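Long-range contacts in EscN (Escherichia coli O127:H6, PDB 2OBL), which is a P-loop protein of the type III secretion system, related to the alpha and beta subunits of rotary ATP synthases: residues I100-I105 against L163-S168; Q72-F77 against T216-V221. The protein carries 1 engineered substitution. All blocks are in the same frame, centred on the assembly; numbering follows the deposited sequence.

Contact 1 (I100-I105 against L163-S168); sequences IVLALI and LLMMDS. With IMD (imidazole), chain D.
Leu-102 and Met-165 run alongside each other on one face of the sheet and make the closest side-chain fit between the parallel strands. CD2 of Leu-102 is the bump: it rests against CB, CG and SD of Met-165, 3.6 Å from SD. Met-165 CG stands anti to its backbone N (chi1 175°), and the bend at chi3 then carries CE away from Leu-102. On the other face the small CB of Ala-103 makes a shallow dip into which Met-166 CG settles, 4.2 Å from that CB, with Ile-105 CD1 closing in on the same CG at 4.3 Å. Leu-164 leans forward and across toward Val-101, its CD1 3.5 Å from Val-101 O and 4.0 Å from Val-101 CG1.

Five backbone hydrogen bonds fix this register, from Val-101 N to Leu-163 O through to Ile-105 N to Asp-167 O. Beyond them the strands part: CA of Ile-105 and CA of Ser-168 are 6.0 Å apart, after a cis peptide, and a water bridges the gap by donating to Ile-105 O and accepting from Ser-168 OG, which also bonds Arg-171 N, capping helix 169-182. An imidazole, probably from the crystallisation liquor, sits beside CB of Leu-104, its N3 donating a nearly straight bond (2.6 Å, 167°) to Asp-167 OD2, which also forms a salt bridge with Lys-84. An aspartate ending such a hydrophobic strand is consistent with a Walker B motif. Strands 127-132 and 214-222 flank the pair; helix 84-94 packs on Met-165, and helix 109-116 on Leu-102 and Leu-104.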
# COMPACT_ATOMS: atom_id res chain seq x y z
N ILE A 100 9.35 -9.15 1.23
CA ILE A 100 8.61 -8.15 0.47
C ILE A 100 8.75 -8.47 -1.01
O ILE A 100 9.85 -8.64 -1.52
CB ILE A 100 9.13 -6.71 0.73
CG1 ILE A 100 9.07 -6.38 2.22
CG2 ILE A 100 8.29 -5.71 -0.06
CD1 ILE A 100 9.88 -5.14 2.57
N VAL A 101 7.61 -8.56 -1.69
CA VAL A 101 7.62 -8.70 -3.13
C VAL A 101 7.05 -7.42 -3.70
O VAL A 101 5.89 -7.09 -3.47
CB VAL A 101 6.80 -9.92 -3.59
CG1 VAL A 101 6.79 -10.02 -5.10
CG2 VAL A 101 7.36 -11.20 -2.95
N LEU A 102 7.89 -6.71 -4.45
CA LEU A 102 7.54 -5.43 -5.05
C LEU A 102 7.29 -5.61 -6.53
O LEU A 102 8.04 -6.33 -7.21
CB LEU A 102 8.67 -4.43 -4.83
CG LEU A 102 8.66 -3.63 -3.53
CD1 LEU A 102 10.03 -3.11 -3.20
CD2 LEU A 102 7.68 -2.46 -3.67
N ALA A 103 6.23 -4.99 -7.02
CA ALA A 103 5.98 -4.91 -8.44
C ALA A 103 5.99 -3.43 -8.77
O ALA A 103 5.11 -2.67 -8.33
CB ALA A 103 4.66 -5.54 -8.81
N LEU A 104 7.03 -3.02 -9.50
CA LEU A 104 7.16 -1.63 -9.93
C LEU A 104 6.86 -1.56 -11.42
O LEU A 104 7.70 -1.93 -12.26
CB LEU A 104 8.56 -1.11 -9.63
CG LEU A 104 9.04 -1.26 -8.18
CD1 LEU A 104 10.44 -0.71 -8.03
CD2 LEU A 104 8.08 -0.55 -7.25
N ILE A 105 5.67 -1.08 -11.74
CA ILE A 105 5.12 -1.19 -13.08
C ILE A 105 4.87 0.16 -13.76
O ILE A 105 4.16 1.02 -13.23
CB ILE A 105 3.78 -1.99 -13.06
CG1 ILE A 105 3.97 -3.37 -12.38
CG2 ILE A 105 3.17 -2.07 -14.48
CD1 ILE A 105 2.67 -4.19 -12.26
N LEU A 163 4.75 -9.37 2.37
CA LEU A 163 4.11 -8.12 1.94
C LEU A 163 4.25 -8.01 0.43
O LEU A 163 5.37 -7.93 -0.10
CB LEU A 163 4.76 -6.91 2.61
CG LEU A 163 4.31 -5.54 2.07
CD1 LEU A 163 2.81 -5.37 2.21
CD2 LEU A 163 5.06 -4.37 2.74
N LEU A 164 3.12 -8.04 -0.27
CA LEU A 164 3.10 -7.80 -1.71
C LEU A 164 2.77 -6.33 -1.93
O LEU A 164 1.74 -5.84 -1.45
CB LEU A 164 2.03 -8.67 -2.37
CG LEU A 164 1.74 -8.40 -3.86
CD1 LEU A 164 2.99 -8.70 -4.72
CD2 LEU A 164 0.56 -9.27 -4.30
N MET A 165 3.64 -5.62 -2.63
CA MET A 165 3.41 -4.19 -2.82
C MET A 165 3.46 -3.87 -4.31
O MET A 165 4.51 -4.02 -4.95
CB MET A 165 4.43 -3.36 -2.03
CG MET A 165 4.32 -1.86 -2.30
SD MET A 165 5.49 -0.79 -1.40
CE MET A 165 4.91 -0.91 0.28
N MET A 166 2.33 -3.46 -4.86
CA MET A 166 2.22 -3.26 -6.29
C MET A 166 2.02 -1.79 -6.60
O MET A 166 0.99 -1.21 -6.27
CB MET A 166 1.05 -4.07 -6.84
CG MET A 166 0.89 -3.85 -8.35
SD MET A 166 -0.46 -4.77 -9.08
CE MET A 166 -0.18 -6.37 -8.37
N ASP A 167 3.03 -1.18 -7.22
CA ASP A 167 3.00 0.23 -7.58
C ASP A 167 3.15 0.26 -9.10
O ASP A 167 4.28 0.24 -9.60
CB ASP A 167 4.17 0.95 -6.89
CG ASP A 167 4.13 2.48 -7.04
OD1 ASP A 167 3.03 3.07 -7.14
OD2 ASP A 167 5.21 3.11 -7.04
N SER A 168 2.05 0.29 -9.86
CA SER A 168 0.69 0.54 -9.36
C SER A 168 -0.32 -0.36 -10.05
O SER A 168 -0.08 -0.83 -11.16
CB SER A 168 0.31 1.99 -9.70
OG SER A 168 0.37 2.20 -11.12
N1 IMD D . 8.00 2.17 -10.78
C2 IMD D . 6.87 1.96 -10.07
N3 IMD D . 6.98 2.66 -8.91
C4 IMD D . 8.17 3.31 -8.89
C5 IMD D . 8.82 2.99 -10.08
O HOH W 1 3.10 2.85 -11.50

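Contact 2 (Q72-F77 against T216-V221); sequences QRIGIF and TAIYTV
Ile-74 and Ile-76 meet Ile-218 across two neighbouring parallel strands at the heart of the P-loop NTPase fold, the first of which runs directly into the probable Walker A loop.

The backbone sets the register through five hydrogen bonds, with acceptors alternating from strand to strand: Ala-217 N donates to Gln-72 O, Ile-74 N to Ala-217 O, Tyr-219 N to Ile-74 O, Ile-76 N to Tyr-219 O and Val-221 N to Ile-76 O. The shortest, at 2.8 Å, joins Tyr-219 N and Ile-74 O. CA-H...O contacts reinforce this ladder, for example Ile-218 CA to Ile-74 O at 3.2 Å. The segments are twisted by 26° against each other.

Apolar contacts fill the face carrying the isoleucines. CG2 of Ile-218, anti to its backbone N, lies 3.7 Å from Ile-76 CD1, while the other branch, CG1, approaches Ile-74 CD1 at 4.1 Å; the two branches of one side chain thus serve two partners. Ile-74 CD1 also reaches Thr-216 CG2. Helix 84-94 covers this face through Leu-88 and Ile-91.

Aromatic contacts lie on the reverse face. The aliphatic CG of Arg-73 comes to the edge of the Tyr-219 ring at CE2, and its guanidinium plane stands 83° to that ring, turned away to a salt bridge with Asp-241. Gly-75, lying between Arg-73 and Phe-77, presents only its backbone here. Phe-77, whose ring also makes a cation-pi contact with Arg-237, runs alongside Val-221: CD1 is 3.6 Å from Val-221 CB, and Val-221 CG2 lies over one ring face in a CH-pi contact, 4.0 Å from the centroid and displaced toward the rim.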
# COMPACT_ATOMS: atom_id res chain seq x y z
N GLN A 72 -4.72 -8.53 4.80
CA GLN A 72 -5.55 -7.47 4.25
C GLN A 72 -5.11 -7.11 2.84
O GLN A 72 -3.93 -7.24 2.51
CB GLN A 72 -5.42 -6.23 5.14
CG GLN A 72 -6.54 -5.24 5.01
CD GLN A 72 -6.33 -4.03 5.88
OE1 GLN A 72 -5.27 -3.88 6.50
NE2 GLN A 72 -7.31 -3.13 5.91
N ARG A 73 -6.08 -6.68 2.03
CA ARG A 73 -5.82 -5.97 0.77
C ARG A 73 -6.04 -4.48 1.00
O ARG A 73 -7.14 -4.07 1.38
CB ARG A 73 -6.72 -6.47 -0.36
CG ARG A 73 -6.38 -7.88 -0.87
CD ARG A 73 -7.00 -8.94 0.00
NE ARG A 73 -8.40 -8.62 0.27
CZ ARG A 73 -9.41 -8.96 -0.53
NH1 ARG A 73 -9.20 -9.68 -1.63
NH2 ARG A 73 -10.65 -8.60 -0.21
N ILE A 74 -5.00 -3.69 0.79
CA ILE A 74 -5.01 -2.27 1.14
C ILE A 74 -4.69 -1.45 -0.09
O ILE A 74 -3.78 -1.79 -0.83
CB ILE A 74 -3.90 -1.99 2.19
CG1 ILE A 74 -4.07 -2.89 3.42
CG2 ILE A 74 -3.83 -0.50 2.54
CD1 ILE A 74 -2.74 -3.29 4.06
N GLY A 75 -5.43 -0.37 -0.32
CA GLY A 75 -5.11 0.52 -1.43
C GLY A 75 -4.49 1.81 -0.92
O GLY A 75 -4.89 2.32 0.12
N ILE A 76 -3.52 2.35 -1.65
CA ILE A 76 -3.03 3.69 -1.37
C ILE A 76 -3.33 4.52 -2.62
O ILE A 76 -2.85 4.19 -3.70
CB ILE A 76 -1.51 3.72 -1.08
CG1 ILE A 76 -1.20 2.93 0.20
CG2 ILE A 76 -1.03 5.19 -0.98
CD1 ILE A 76 0.31 2.84 0.53
N PHE A 77 -4.13 5.57 -2.44
CA PHE A 77 -4.61 6.42 -3.54
C PHE A 77 -3.82 7.73 -3.47
O PHE A 77 -3.83 8.40 -2.43
CB PHE A 77 -6.11 6.70 -3.37
CG PHE A 77 -6.99 5.49 -3.58
CD1 PHE A 77 -7.73 5.35 -4.76
CD2 PHE A 77 -7.06 4.49 -2.62
CE1 PHE A 77 -8.53 4.22 -4.96
CE2 PHE A 77 -7.86 3.36 -2.83
CZ PHE A 77 -8.58 3.23 -4.00
N THR A 216 -0.10 -10.08 2.72
CA THR A 216 -0.79 -8.82 2.93
C THR A 216 -0.37 -7.99 1.75
O THR A 216 0.83 -7.96 1.41
CB THR A 216 -0.33 -8.15 4.24
OG1 THR A 216 -0.50 -9.07 5.32
CG2 THR A 216 -1.13 -6.88 4.51
N ALA A 217 -1.32 -7.34 1.10
CA ALA A 217 -1.01 -6.70 -0.16
C ALA A 217 -1.39 -5.23 -0.13
O ALA A 217 -2.43 -4.87 0.40
CB ALA A 217 -1.71 -7.42 -1.30
N ILE A 218 -0.51 -4.41 -0.70
CA ILE A 218 -0.79 -2.99 -0.86
C ILE A 218 -0.75 -2.68 -2.34
O ILE A 218 0.26 -2.96 -3.00
CB ILE A 218 0.29 -2.16 -0.15
CG1 ILE A 218 0.15 -2.30 1.36
CG2 ILE A 218 0.22 -0.70 -0.56
CD1 ILE A 218 1.34 -1.67 2.12
N TYR A 219 -1.84 -2.11 -2.85
CA TYR A 219 -1.97 -1.75 -4.26
C TYR A 219 -2.09 -0.24 -4.39
O TYR A 219 -2.95 0.37 -3.75
CB TYR A 219 -3.24 -2.40 -4.84
CG TYR A 219 -3.28 -3.89 -4.68
CD1 TYR A 219 -2.68 -4.72 -5.63
CD2 TYR A 219 -3.89 -4.48 -3.57
CE1 TYR A 219 -2.70 -6.10 -5.49
CE2 TYR A 219 -3.91 -5.86 -3.41
CZ TYR A 219 -3.32 -6.67 -4.38
OH TYR A 219 -3.33 -8.02 -4.22
N THR A 220 -1.24 0.38 -5.20
CA THR A 220 -1.40 1.84 -5.37
C THR A 220 -2.28 2.17 -6.57
O THR A 220 -2.28 1.48 -7.58
CB THR A 220 -0.08 2.60 -5.49
OG1 THR A 220 0.56 2.27 -6.72
CG2 THR A 220 0.85 2.26 -4.31
N VAL A 221 -3.03 3.26 -6.41
CA VAL A 221 -3.90 3.80 -7.43
C VAL A 221 -3.43 5.24 -7.67
O VAL A 221 -3.36 6.06 -6.73
CB VAL A 221 -5.37 3.80 -6.97
CG1 VAL A 221 -6.27 4.49 -8.02
CG2 VAL A 221 -5.84 2.35 -6.68

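The two contacts are about 10 Å apart between centres and belong to one mixed sheet, four of whose strands run parallel here in the order 73-78, 214-222, 161-167, 99-105. Along the chain, contact 1 falls wholly within the interval separating the two segments of contact 2; in the sheet the last segment, 216-221, lies between 72-77 and 163-168. Strands 161-167 and 214-222 join the contacts directly, with a probable hydrogen bond from Ile-218 N to Leu-164 O at 2.8 Å. Asp-167 OD1 and Thr-220 OG1, 2.6 Å apart, probably form another, placing the Walker B-like aspartate beside the putative Walker A loop at the strands' C-terminal ends, as in P-loop proteins.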